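Putative cytoplasmic protein (Salmonella typhimurium LT2, PDB 2Q02) is of uncharacterised function but binds zinc in a xylose isomerase-like TIM barrel and may act as an isomerase. Local coordinates at residues S163-H175 against I190-E202. Sequence-based numbering, arbitrary orientation.
Sequences SPFKVLLDTFHHH and ISAIGLVHLSGVE. With ZN (zinc ion), chain E.
D170 and H197, paired across two parallel neighbouring strands, turn their side chains to the same face of the sheet and share one zinc ion. The metal lies 2.1 Å from H197 ND1, while D170 OD2 binds it from the other strand; E139 and E245 complete the protein ligands. Carboxylate and imidazole planes stand 81° apart, with OD2 at the edge of the ring. The two oxygens of D170 divide their work: OD2 also accepts from R215, whereas OD1 takes a weak bond from F172 N as N-cap of helix 171-176. An aspartate suits this place because its short chain serves metal and helix end together. H197 has both ring nitrogens engaged, ND1 by zinc and NE2 hydrogen-bonded to OE2 of E37, which should fix the ring's rotation. L168 supplies its floor: with CG anti to the backbone N (chi1 -163°), methyl CD2 sits 3.7 Å from the centroid of the H197 ring, a CH-pi contact over the face.

Behind these side chains five backbone bonds join the two segments. V167 N gives to A192 O at 3.0 Å, and G194 N returns a bond to V167 O at 2.7 Å. G194 is the extra residue of a beta bulge, by which the register slips between the V167-I193 and L168-L195 pairs; its lack of a side chain suits it to the place, since the K166 chain lies across it, with CD 3.8 Å from G194 CA. Beyond it L169 N donates to L195 O and H197 N to L169 O, and T171 N, 2.9 Å from H197 O, carries the pairing into the first helical turn. T171 OG1 is hydrogen-bonded to OD1 of N226, and methyl CG2 rests 3.5 Å from L198 CD2. On the opposite face, toward the outer helices, L169 CD1 meets I193 CD1 at 3.8 Å. Adjacent parallel strands offering metal ligands at their C-terminal ends are characteristic of the zinc site of a xylose isomerase-like TIM barrel.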
loop_
_atom_site.group_PDB
_atom_site.type_symbol
_atom_site.label_atom_id
_atom_site.label_comp_id
_atom_site.label_asym_id
_atom_site.label_seq_id
_atom_site.Cartn_x
_atom_site.Cartn_y
_atom_site.Cartn_z
ATOM N N SER A 163 -1.418 19.579 -4.895
ATOM C CA SER A 163 -1.933 18.321 -5.418
ATOM C C SER A 163 -3.036 17.743 -4.542
ATOM O O SER A 163 -3.013 17.885 -3.325
ATOM C CB SER A 163 -0.789 17.313 -5.497
ATOM O OG SER A 163 -1.251 15.968 -5.608
ATOM N N PRO A 164 -3.998 17.046 -5.146
ATOM C CA PRO A 164 -4.995 16.295 -4.360
ATOM C C PRO A 164 -4.512 14.930 -3.845
ATOM O O PRO A 164 -5.261 14.240 -3.155
ATOM C CB PRO A 164 -6.104 16.038 -5.384
ATOM C CG PRO A 164 -5.346 15.896 -6.686
ATOM C CD PRO A 164 -4.228 16.896 -6.596
ATOM N N PHE A 165 -3.294 14.538 -4.200
ATOM C CA PHE A 165 -2.718 13.281 -3.744
ATOM C C PHE A 165 -2.684 13.189 -2.241
ATOM O O PHE A 165 -2.730 14.206 -1.538
ATOM C CB PHE A 165 -1.283 13.080 -4.260
ATOM C CG PHE A 165 -1.178 12.701 -5.726
ATOM C CD1 PHE A 165 -2.292 12.682 -6.573
ATOM C CD2 PHE A 165 0.064 12.390 -6.262
ATOM C CE1 PHE A 165 -2.162 12.348 -7.918
ATOM C CE2 PHE A 165 0.200 12.043 -7.596
ATOM C CZ PHE A 165 -0.914 12.009 -8.429
ATOM N N LYS A 166 -2.636 11.941 -1.755
ATOM C CA LYS A 166 -2.529 11.662 -0.329
ATOM C C LYS A 166 -1.366 10.707 -0.045
ATOM O O LYS A 166 -0.825 10.067 -0.936
ATOM C CB LYS A 166 -3.830 11.065 0.197
ATOM C CG LYS A 166 -4.970 12.066 0.394
ATOM C CD LYS A 166 -6.273 11.339 0.695
ATOM C CE LYS A 166 -7.243 12.173 1.514
ATOM N NZ LYS A 166 -8.163 13.018 0.708
ATOM N N VAL A 167 -1.002 10.594 1.217
ATOM C CA VAL A 167 0.091 9.740 1.608
ATOM C C VAL A 167 -0.427 8.351 1.973
ATOM O O VAL A 167 -1.493 8.212 2.594
ATOM C CB VAL A 167 0.892 10.369 2.805
ATOM C CG1 VAL A 167 1.680 9.323 3.581
ATOM C CG2 VAL A 167 1.812 11.468 2.299
ATOM N N LEU A 168 0.340 7.337 1.565
ATOM C CA LEU A 168 0.099 5.962 1.930
ATOM C C LEU A 168 1.055 5.605 3.090
ATOM O O LEU A 168 2.283 5.520 2.918
ATOM C CB LEU A 168 0.348 5.070 0.718
ATOM C CG LEU A 168 -0.237 3.673 0.802
ATOM C CD1 LEU A 168 0.028 2.933 -0.535
ATOM C CD2 LEU A 168 0.294 2.885 2.037
ATOM N N LEU A 169 0.479 5.432 4.274
ATOM C CA LEU A 169 1.259 5.138 5.448
ATOM C C LEU A 169 1.427 3.611 5.563
ATOM O O LEU A 169 0.469 2.869 5.759
ATOM C CB LEU A 169 0.574 5.735 6.686
ATOM C CG LEU A 169 1.406 5.965 7.950
ATOM C CD1 LEU A 169 0.492 6.579 8.991
ATOM C CD2 LEU A 169 2.057 4.690 8.496
ATOM N N ASP A 170 2.653 3.155 5.444
ATOM C CA ASP A 170 2.962 1.748 5.568
ATOM C C ASP A 170 3.718 1.504 6.900
ATOM O O ASP A 170 4.786 2.084 7.132
ATOM C CB ASP A 170 3.792 1.385 4.357
ATOM C CG ASP A 170 4.040 -0.063 4.245
ATOM O OD1 ASP A 170 4.515 -0.641 5.238
ATOM O OD2 ASP A 170 3.774 -0.607 3.159
ATOM N N THR A 171 3.154 0.681 7.789
ATOM C CA THR A 171 3.707 0.539 9.148
ATOM C C THR A 171 5.162 0.040 9.161
ATOM O O THR A 171 5.924 0.398 10.051
ATOM C CB THR A 171 2.895 -0.410 10.020
ATOM O OG1 THR A 171 2.810 -1.684 9.369
ATOM C CG2 THR A 171 1.499 0.159 10.293
ATOM N N PHE A 172 5.532 -0.778 8.184
ATOM C CA PHE A 172 6.911 -1.214 8.025
ATOM C C PHE A 172 7.826 -0.041 7.691
ATOM O O PHE A 172 8.930 0.098 8.258
ATOM C CB PHE A 172 7.007 -2.263 6.920
ATOM C CG PHE A 172 8.416 -2.612 6.514
ATOM C CD1 PHE A 172 9.056 -1.915 5.500
ATOM C CD2 PHE A 172 9.084 -3.682 7.114
ATOM C CE1 PHE A 172 10.364 -2.275 5.103
ATOM C CE2 PHE A 172 10.375 -4.049 6.719
ATOM C CZ PHE A 172 11.013 -3.352 5.711
ATOM N N HIS A 173 7.377 0.781 6.749
ATOM C CA HIS A 173 8.193 1.910 6.306
ATOM C C HIS A 173 8.295 2.986 7.385
ATOM O O HIS A 173 9.352 3.600 7.534
ATOM C CB HIS A 173 7.751 2.436 4.936
ATOM C CG HIS A 173 8.001 1.453 3.838
ATOM N ND1 HIS A 173 9.272 1.033 3.494
ATOM C CD2 HIS A 173 7.149 0.767 3.039
ATOM C CE1 HIS A 173 9.189 0.147 2.512
ATOM N NE2 HIS A 173 7.914 -0.025 2.213
ATOM N N HIS A 174 7.228 3.174 8.155
ATOM C CA HIS A 174 7.289 4.001 9.354
ATOM C C HIS A 174 8.326 3.452 10.353
ATOM O O HIS A 174 9.126 4.201 10.945
ATOM C CB HIS A 174 5.904 4.063 10.030
ATOM C CG HIS A 174 5.879 4.816 11.332
ATOM N ND1 HIS A 174 5.586 6.161 11.412
ATOM C CD2 HIS A 174 6.094 4.402 12.606
ATOM C CE1 HIS A 174 5.644 6.548 12.674
ATOM N NE2 HIS A 174 5.953 5.499 13.419
ATOM N N HIS A 175 8.305 2.137 10.561
ATOM C CA HIS A 175 9.199 1.516 11.525
ATOM C C HIS A 175 10.655 1.699 11.144
ATOM O O HIS A 175 11.489 1.940 12.013
ATOM C CB HIS A 175 8.874 0.029 11.661
ATOM C CG HIS A 175 9.679 -0.684 12.699
ATOM N ND1 HIS A 175 10.610 -1.650 12.383
ATOM C CD2 HIS A 175 9.673 -0.594 14.048
ATOM C CE1 HIS A 175 11.136 -2.129 13.494
ATOM N NE2 HIS A 175 10.591 -1.499 14.518
ATOM N N ILE A 190 -3.709 13.549 9.581
ATOM C CA ILE A 190 -4.425 12.270 9.486
ATOM C C ILE A 190 -5.391 12.244 8.322
ATOM O O ILE A 190 -5.571 11.208 7.665
ATOM C CB ILE A 190 -5.213 11.993 10.776
ATOM C CG1 ILE A 190 -4.255 11.530 11.876
ATOM C CG2 ILE A 190 -6.367 10.984 10.560
ATOM C CD1 ILE A 190 -3.506 10.195 11.594
ATOM N N SER A 191 -6.001 13.389 8.068
ATOM C CA SER A 191 -6.955 13.524 6.988
ATOM C C SER A 191 -6.305 13.363 5.610
ATOM O O SER A 191 -6.999 13.053 4.644
ATOM C CB SER A 191 -7.660 14.889 7.088
ATOM O OG SER A 191 -6.855 15.918 6.520
ATOM N N ALA A 192 -4.992 13.589 5.523
ATOM C CA ALA A 192 -4.237 13.500 4.255
ATOM C C ALA A 192 -3.463 12.194 4.122
ATOM O O ALA A 192 -2.516 12.095 3.305
ATOM C CB ALA A 192 -3.265 14.664 4.142
ATOM N N ILE A 193 -3.846 11.221 4.944
ATOM C CA ILE A 193 -3.361 9.850 4.840
ATOM C C ILE A 193 -4.471 9.100 4.109
ATOM O O ILE A 193 -5.585 8.964 4.641
ATOM C CB ILE A 193 -3.131 9.222 6.248
ATOM C CG1 ILE A 193 -1.898 9.824 6.912
ATOM C CG2 ILE A 193 -2.957 7.697 6.167
ATOM C CD1 ILE A 193 -1.807 9.490 8.388
ATOM N N GLY A 194 -4.183 8.606 2.912
ATOM C CA GLY A 194 -5.229 8.004 2.074
ATOM C C GLY A 194 -5.422 6.508 2.248
ATOM O O GLY A 194 -6.465 5.959 1.878
ATOM N N LEU A 195 -4.395 5.845 2.773
ATOM C CA LEU A 195 -4.448 4.412 3.001
ATOM C C LEU A 195 -3.363 4.014 3.973
ATOM O O LEU A 195 -2.366 4.722 4.112
ATOM C CB LEU A 195 -4.247 3.699 1.688
ATOM C CG LEU A 195 -4.240 2.185 1.652
ATOM C CD1 LEU A 195 -5.574 1.678 2.030
ATOM C CD2 LEU A 195 -3.868 1.714 0.238
ATOM N N VAL A 196 -3.571 2.893 4.659
ATOM C CA VAL A 196 -2.548 2.337 5.549
ATOM C C VAL A 196 -2.265 0.889 5.162
ATOM O O VAL A 196 -3.199 0.123 4.903
ATOM C CB VAL A 196 -2.948 2.425 7.047
ATOM C CG1 VAL A 196 -1.903 1.788 7.918
ATOM C CG2 VAL A 196 -3.169 3.894 7.457
ATOM N N HIS A 197 -0.971 0.555 5.086
ATOM C CA HIS A 197 -0.493 -0.780 4.776
ATOM C C HIS A 197 0.072 -1.404 6.060
ATOM O O HIS A 197 0.975 -0.830 6.699
ATOM C CB HIS A 197 0.612 -0.759 3.710
ATOM C CG HIS A 197 0.116 -0.718 2.296
ATOM N ND1 HIS A 197 0.970 -0.641 1.223
ATOM C CD2 HIS A 197 -1.135 -0.723 1.779
ATOM C CE1 HIS A 197 0.270 -0.612 0.102
ATOM N NE2 HIS A 197 -1.011 -0.658 0.411
ATOM N N LEU A 198 -0.466 -2.573 6.423
ATOM C CA LEU A 198 -0.108 -3.278 7.633
ATOM C C LEU A 198 0.591 -4.577 7.236
ATOM O O LEU A 198 0.277 -5.210 6.205
ATOM C CB LEU A 198 -1.344 -3.603 8.484
ATOM C CG LEU A 198 -2.300 -2.495 8.954
ATOM C CD1 LEU A 198 -3.541 -3.100 9.661
ATOM C CD2 LEU A 198 -1.589 -1.520 9.861
ATOM N N SER A 199 1.576 -4.928 8.058
ATOM C CA SER A 199 2.275 -6.196 7.985
ATOM C C SER A 199 3.110 -6.252 9.240
ATOM O O SER A 199 3.411 -5.210 9.839
ATOM C CB SER A 199 3.148 -6.322 6.731
ATOM O OG SER A 199 4.423 -5.764 6.912
ATOM N N GLY A 200 3.445 -7.467 9.651
ATOM C CA GLY A 200 4.243 -7.673 10.840
ATOM C C GLY A 200 5.596 -8.226 10.464
ATOM O O GLY A 200 5.753 -8.804 9.392
ATOM N N VAL A 201 6.564 -8.023 11.350
ATOM C CA VAL A 201 7.896 -8.635 11.255
ATOM C C VAL A 201 8.223 -9.217 12.624
ATOM O O VAL A 201 8.112 -8.506 13.613
ATOM C CB VAL A 201 8.941 -7.576 10.910
ATOM C CG1 VAL A 201 10.359 -8.025 11.259
ATOM C CG2 VAL A 201 8.818 -7.199 9.443
ATOM N N GLU A 202 8.587 -10.498 12.687
ATOM C CA GLU A 202 8.984 -11.137 13.958
ATOM C C GLU A 202 10.511 -11.187 14.077
ATOM O O GLU A 202 11.060 -11.388 15.171
ATOM C CB GLU A 202 8.390 -12.550 14.060
ATOM C CG GLU A 202 6.883 -12.622 13.793
ATOM C CD GLU A 202 6.292 -14.021 13.996
ATOM O OE1 GLU A 202 7.017 -15.031 13.809
ATOM O OE2 GLU A 202 5.092 -14.107 14.349
HETATM ZN ZN ZN E . 3.112 -0.623 1.324
#